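Long-range contact in xylulokinase (Brucella ovis, PDB 5VM1), which probably phosphorylates D-xylulose to D-xylulose 5-phosphate at the expense of ATP, as a sugar kinase of the FGGY family: residues F124-A138 / T183-L197. Sequence-based numbering, arbitrary orientation.
Sequences FRAITGNIVFPGFTA and TSWLDTGARRWSAEL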
loop_
_atom_site.group_PDB
_atom_site.type_symbol
_atom_site.label_atom_id
_atom_site.label_comp_id
_atom_site.label_asym_id
_atom_site.label_seq_id
_atom_site.Cartn_x
_atom_site.Cartn_y
_atom_site.Cartn_z
ATOM N N PHE A 124 -2.530 16.478 14.715
ATOM C CA PHE A 124 -2.631 15.430 13.715
ATOM C C PHE A 124 -1.526 14.383 13.847
ATOM O O PHE A 124 -1.797 13.183 13.694
ATOM C CB PHE A 124 -2.661 16.048 12.329
ATOM C CG PHE A 124 -4.007 16.542 11.933
ATOM C CD1 PHE A 124 -4.944 15.675 11.387
ATOM C CD2 PHE A 124 -4.349 17.878 12.117
ATOM C CE1 PHE A 124 -6.194 16.134 10.998
ATOM C CE2 PHE A 124 -5.594 18.349 11.750
ATOM C CZ PHE A 124 -6.523 17.471 11.179
ATOM N N ARG A 125 -0.268 14.778 14.084
ATOM C CA ARG A 125 0.687 13.683 14.282
ATOM C C ARG A 125 0.525 13.023 15.633
ATOM O O ARG A 125 0.831 11.832 15.769
ATOM C CB ARG A 125 2.137 14.094 14.116
ATOM C CG ARG A 125 2.644 15.098 15.072
ATOM C CD ARG A 125 3.118 16.207 14.209
ATOM N NE ARG A 125 2.673 15.929 12.849
ATOM C CZ ARG A 125 3.487 15.635 11.863
ATOM N NH1 ARG A 125 4.783 15.598 12.097
ATOM N NH2 ARG A 125 2.988 15.386 10.670
ATOM N N ALA A 126 0.090 13.781 16.644
ATOM C CA ALA A 126 -0.108 13.194 17.958
ATOM C C ALA A 126 -1.237 12.168 17.929
ATOM O O ALA A 126 -1.109 11.078 18.496
ATOM C CB ALA A 126 -0.369 14.294 18.969
ATOM N N ILE A 127 -2.329 12.471 17.235
ATOM C CA ILE A 127 -3.477 11.568 17.223
ATOM C C ILE A 127 -3.365 10.514 16.116
ATOM O O ILE A 127 -3.698 9.346 16.329
ATOM C CB ILE A 127 -4.783 12.386 17.124
ATOM C CG1 ILE A 127 -4.898 13.303 18.356
ATOM C CG2 ILE A 127 -5.987 11.476 17.051
ATOM C CD1 ILE A 127 -6.177 14.154 18.431
ATOM N N THR A 128 -2.896 10.866 14.921
ATOM C CA THR A 128 -2.774 9.863 13.870
ATOM C C THR A 128 -1.424 9.162 13.850
ATOM O O THR A 128 -1.332 8.057 13.305
ATOM C CB THR A 128 -2.970 10.475 12.469
ATOM O OG1 THR A 128 -1.784 11.181 12.090
ATOM C CG2 THR A 128 -4.167 11.401 12.374
ATOM N N GLY A 129 -0.372 9.776 14.399
ATOM C CA GLY A 129 0.981 9.257 14.270
ATOM C C GLY A 129 1.605 9.384 12.892
ATOM O O GLY A 129 2.654 8.783 12.648
ATOM N N ASN A 130 1.004 10.152 11.981
ATOM C CA ASN A 130 1.477 10.238 10.607
ATOM C C ASN A 130 1.514 11.687 10.127
ATOM O O ASN A 130 0.790 12.561 10.617
ATOM C CB ASN A 130 0.598 9.410 9.640
ATOM C CG ASN A 130 0.569 7.924 9.995
ATOM O OD1 ASN A 130 1.513 7.200 9.718
ATOM N ND2 ASN A 130 -0.553 7.459 10.572
ATOM N N ILE A 131 2.372 11.923 9.138
ATOM C CA ILE A 131 2.337 13.167 8.388
ATOM C C ILE A 131 1.026 13.251 7.613
ATOM O O ILE A 131 0.487 12.236 7.152
ATOM C CB ILE A 131 3.553 13.218 7.444
ATOM C CG1 ILE A 131 4.853 13.328 8.245
ATOM C CG2 ILE A 131 3.411 14.350 6.416
ATOM C CD1 ILE A 131 6.115 13.146 7.413
ATOM N N VAL A 132 0.489 14.464 7.484
ATOM C CA VAL A 132 -0.717 14.699 6.692
ATOM C C VAL A 132 -0.261 15.050 5.277
ATOM O O VAL A 132 0.127 16.186 4.990
ATOM C CB VAL A 132 -1.602 15.795 7.290
ATOM C CG1 VAL A 132 -2.976 15.805 6.629
ATOM C CG2 VAL A 132 -1.718 15.637 8.789
ATOM N N PHE A 133 -0.270 14.064 4.400
ATOM C CA PHE A 133 0.000 14.315 2.995
ATOM C C PHE A 133 -1.280 14.661 2.239
ATOM O O PHE A 133 -2.392 14.339 2.682
ATOM C CB PHE A 133 0.682 13.107 2.371
ATOM C CG PHE A 133 2.087 12.933 2.810
ATOM C CD1 PHE A 133 3.079 13.744 2.288
ATOM C CD2 PHE A 133 2.428 11.970 3.754
ATOM C CE1 PHE A 133 4.385 13.592 2.696
ATOM C CE2 PHE A 133 3.738 11.810 4.155
ATOM C CZ PHE A 133 4.716 12.618 3.633
ATOM N N PRO A 134 -1.154 15.367 1.106
ATOM C CA PRO A 134 -2.356 15.794 0.362
ATOM C C PRO A 134 -3.185 14.661 -0.177
ATOM O O PRO A 134 -4.347 14.896 -0.533
ATOM C CB PRO A 134 -1.783 16.625 -0.789
ATOM C CG PRO A 134 -0.397 16.198 -0.919
ATOM C CD PRO A 134 0.090 15.755 0.426
ATOM N N GLY A 135 -2.625 13.453 -0.271
ATOM C CA GLY A 135 -3.339 12.273 -0.736
ATOM C C GLY A 135 -4.161 11.555 0.309
ATOM O O GLY A 135 -4.941 10.656 -0.025
ATOM N N PHE A 136 -4.013 11.958 1.559
ATOM C CA PHE A 136 -4.822 11.460 2.643
ATOM C C PHE A 136 -6.216 12.114 2.580
ATOM O O PHE A 136 -6.435 13.100 1.865
ATOM C CB PHE A 136 -4.095 11.730 3.960
ATOM C CG PHE A 136 -2.895 10.860 4.190
ATOM C CD1 PHE A 136 -2.339 10.124 3.172
ATOM C CD2 PHE A 136 -2.338 10.764 5.446
ATOM C CE1 PHE A 136 -1.236 9.315 3.401
ATOM C CE2 PHE A 136 -1.229 9.958 5.685
ATOM C CZ PHE A 136 -0.682 9.232 4.668
ATOM N N THR A 137 -7.178 11.539 3.315
ATOM C CA THR A 137 -8.577 11.919 3.120
ATOM C C THR A 137 -8.888 13.282 3.738
ATOM O O THR A 137 -9.558 14.108 3.106
ATOM C CB THR A 137 -9.509 10.830 3.681
ATOM O OG1 THR A 137 -9.023 9.541 3.302
ATOM C CG2 THR A 137 -10.954 10.996 3.186
ATOM N N ALA A 138 -8.387 13.537 4.949
ATOM C CA ALA A 138 -8.672 14.773 5.682
ATOM C C ALA A 138 -8.388 16.051 4.893
ATOM O O ALA A 138 -9.320 16.860 4.731
ATOM C CB ALA A 138 -7.873 14.767 6.995
ATOM N N THR A 183 -7.053 7.945 6.869
ATOM C CA THR A 183 -7.892 9.105 6.610
ATOM C C THR A 183 -7.352 10.363 7.246
ATOM O O THR A 183 -7.702 11.463 6.804
ATOM C CB THR A 183 -9.309 8.879 7.155
ATOM O OG1 THR A 183 -9.245 8.791 8.581
ATOM C CG2 THR A 183 -9.902 7.600 6.614
ATOM N N SER A 184 -6.461 10.207 8.222
ATOM C CA SER A 184 -5.992 11.256 9.117
ATOM C C SER A 184 -7.098 11.778 10.022
ATOM O O SER A 184 -6.978 12.857 10.581
ATOM C CB SER A 184 -5.340 12.390 8.337
ATOM O OG SER A 184 -4.164 11.902 7.729
ATOM N N TRP A 185 -8.178 11.011 10.181
ATOM C CA TRP A 185 -9.198 11.261 11.188
ATOM C C TRP A 185 -9.193 10.258 12.340
ATOM O O TRP A 185 -9.944 10.451 13.307
ATOM C CB TRP A 185 -10.591 11.259 10.551
ATOM C CG TRP A 185 -10.894 12.395 9.648
ATOM C CD1 TRP A 185 -10.743 13.727 9.916
ATOM C CD2 TRP A 185 -11.486 12.309 8.358
ATOM N NE1 TRP A 185 -11.187 14.481 8.847
ATOM C CE2 TRP A 185 -11.654 13.632 7.880
ATOM C CE3 TRP A 185 -11.879 11.245 7.550
ATOM C CZ2 TRP A 185 -12.184 13.913 6.626
ATOM C CZ3 TRP A 185 -12.414 11.525 6.296
ATOM C CH2 TRP A 185 -12.551 12.848 5.844
ATOM N N LEU A 186 -8.402 9.186 12.247
ATOM C CA LEU A 186 -8.389 8.104 13.229
ATOM C C LEU A 186 -7.365 8.343 14.351
ATOM O O LEU A 186 -6.259 8.832 14.108
ATOM C CB LEU A 186 -8.077 6.778 12.534
ATOM C CG LEU A 186 -8.436 5.522 13.333
ATOM C CD1 LEU A 186 -9.899 5.101 13.076
ATOM C CD2 LEU A 186 -7.485 4.413 13.012
ATOM N N ASP A 187 -7.752 8.023 15.589
ATOM C CA ASP A 187 -6.779 7.885 16.676
ATOM C C ASP A 187 -6.154 6.497 16.502
ATOM O O ASP A 187 -6.673 5.490 16.983
ATOM C CB ASP A 187 -7.436 8.070 18.047
ATOM C CG ASP A 187 -6.416 8.154 19.205
ATOM O OD1 ASP A 187 -5.363 7.495 19.147
ATOM O OD2 ASP A 187 -6.668 8.871 20.197
ATOM N N THR A 188 -5.032 6.437 15.778
ATOM C CA THR A 188 -4.470 5.145 15.381
ATOM C C THR A 188 -4.162 4.261 16.584
ATOM O O THR A 188 -4.428 3.057 16.554
ATOM C CB THR A 188 -3.207 5.363 14.556
ATOM O OG1 THR A 188 -3.480 6.344 13.569
ATOM C CG2 THR A 188 -2.779 4.081 13.871
ATOM N N GLY A 189 -3.632 4.843 17.663
ATOM C CA GLY A 189 -3.310 4.049 18.830
ATOM C C GLY A 189 -4.530 3.539 19.562
ATOM O O GLY A 189 -4.487 2.470 20.172
ATOM N N ALA A 190 -5.627 4.284 19.516
ATOM C CA ALA A 190 -6.864 3.919 20.191
ATOM C C ALA A 190 -7.838 3.142 19.312
ATOM O O ALA A 190 -8.830 2.635 19.838
ATOM C CB ALA A 190 -7.566 5.179 20.721
ATOM N N ARG A 191 -7.597 3.060 17.996
ATOM C CA ARG A 191 -8.475 2.347 17.059
ATOM C C ARG A 191 -9.910 2.895 17.090
ATOM O O ARG A 191 -10.894 2.156 17.038
ATOM C CB ARG A 191 -8.439 0.845 17.353
ATOM C CG ARG A 191 -7.024 0.299 17.335
ATOM C CD ARG A 191 -6.965 -1.173 17.584
ATOM N NE ARG A 191 -7.109 -2.017 16.389
ATOM C CZ ARG A 191 -6.103 -2.391 15.606
ATOM N NH1 ARG A 191 -4.876 -1.963 15.866
ATOM N NH2 ARG A 191 -6.319 -3.199 14.569
ATOM N N ARG A 192 -10.037 4.209 17.178
ATOM C CA ARG A 192 -11.337 4.855 17.258
ATOM C C ARG A 192 -11.224 6.159 16.480
ATOM O O ARG A 192 -10.127 6.689 16.299
ATOM C CB ARG A 192 -11.783 5.087 18.743
ATOM N N TRP A 193 -12.364 6.702 16.053
ATOM C CA TRP A 193 -12.370 8.025 15.433
ATOM C C TRP A 193 -11.973 9.110 16.440
ATOM O O TRP A 193 -12.215 9.002 17.651
ATOM C CB TRP A 193 -13.761 8.352 14.858
ATOM C CG TRP A 193 -14.169 7.542 13.625
ATOM C CD1 TRP A 193 -15.269 6.732 13.490
ATOM C CD2 TRP A 193 -13.477 7.481 12.371
ATOM N NE1 TRP A 193 -15.295 6.171 12.234
ATOM C CE2 TRP A 193 -14.212 6.625 11.527
ATOM C CE3 TRP A 193 -12.321 8.087 11.872
ATOM C CZ2 TRP A 193 -13.811 6.343 10.219
ATOM C CZ3 TRP A 193 -11.922 7.809 10.558
ATOM C CH2 TRP A 193 -12.657 6.937 9.757
ATOM N N SER A 194 -11.343 10.161 15.930
ATOM C CA SER A 194 -11.009 11.336 16.729
ATOM C C SER A 194 -12.047 12.425 16.446
ATOM O O SER A 194 -12.128 12.940 15.327
ATOM C CB SER A 194 -9.604 11.836 16.404
ATOM O OG SER A 194 -9.376 13.120 16.983
ATOM N N ALA A 195 -12.845 12.777 17.453
ATOM C CA ALA A 195 -13.781 13.879 17.265
ATOM C C ALA A 195 -13.033 15.185 17.046
ATOM O O ALA A 195 -13.489 16.048 16.290
ATOM C CB ALA A 195 -14.737 13.975 18.440
ATOM N N GLU A 196 -11.899 15.363 17.737
ATOM C CA GLU A 196 -11.132 16.600 17.626
ATOM C C GLU A 196 -10.671 16.840 16.190
ATOM O O GLU A 196 -10.794 17.957 15.675
ATOM C CB GLU A 196 -9.945 16.568 18.599
ATOM C CG GLU A 196 -9.079 17.836 18.607
ATOM C CD GLU A 196 -7.902 17.776 19.594
ATOM O OE1 GLU A 196 -7.779 16.770 20.326
ATOM O OE2 GLU A 196 -7.131 18.763 19.675
ATOM N N LEU A 197 -10.160 15.799 15.521
ATOM C CA LEU A 197 -9.667 15.944 14.144
ATOM C C LEU A 197 -10.811 16.117 13.149
ATOM O O LEU A 197 -10.676 16.844 12.154
ATOM C CB LEU A 197 -8.830 14.726 13.748
ATOM C CG LEU A 197 -7.571 14.388 14.545
ATOM C CD1 LEU A 197 -6.864 13.173 13.957
ATOM C CD2 LEU A 197 -6.617 15.595 14.640
HETATM O O HOH W 1 -1.910 11.957 9.370
#
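The Phe-124 ring takes CD2 of Leu-197 over the centre of one face, 3.6 Å from the ring centroid, a CH-pi contact, while the backbone O of Ser-184 lies in plane at its edge. The Trp-185 indole receives Ala-138 on one face, the CB over the five-membered ring; Thr-137 CG2 comes in obliquely, 3.5 Å from CZ3, and the indole NE1 hydrogen-bonds to Thr-201 OG1. The contact lies within the N-terminal domain of this FGGY kinase, joining the C-terminal end of helix 122-128 and the start of helix 137-147 to a small two-stranded antiparallel sheet (186-187 with 192-193) and the helix after it. At the edge of the Phe-136 ring sits Ser-184 OG; the same ring stacks on His-88, a predicted substrate-binding residue. Leu-197 splits its two methyls: CD2 on the Phe-124 face, CD1 against Ile-127 CG2 and Thr-128 CG2. Ile-127 CG2, anti to the backbone N, also meets CB of Asp-187 and of Ser-194, whose OG caps the helix beginning at Ala-195. Two bonds from Thr-188 hold the helix end. Thr-188 N donates to Ile-127 O at 3.2 Å, in that carbonyl's plane. Thr-188 OG1 donates to Thr-128 O (2.8 Å), tilted 32° from the plane of the Thr-128 carbonyl. At the far end Ala-138 N donates to Thr-183 O (2.9 Å). Thr-137 OG1, which touches Thr-183 CA, is hydrogen-bonded to His-88 O. Thr-128 OG1, between its backbone N and carbonyl carbon (chi1 77°), donates back to Phe-124 O and accepts from Asn-130 N, an ST turn. One water bridges the segments, donating to Thr-128 OG1 and lying 2.8 Å from Ser-184 OG.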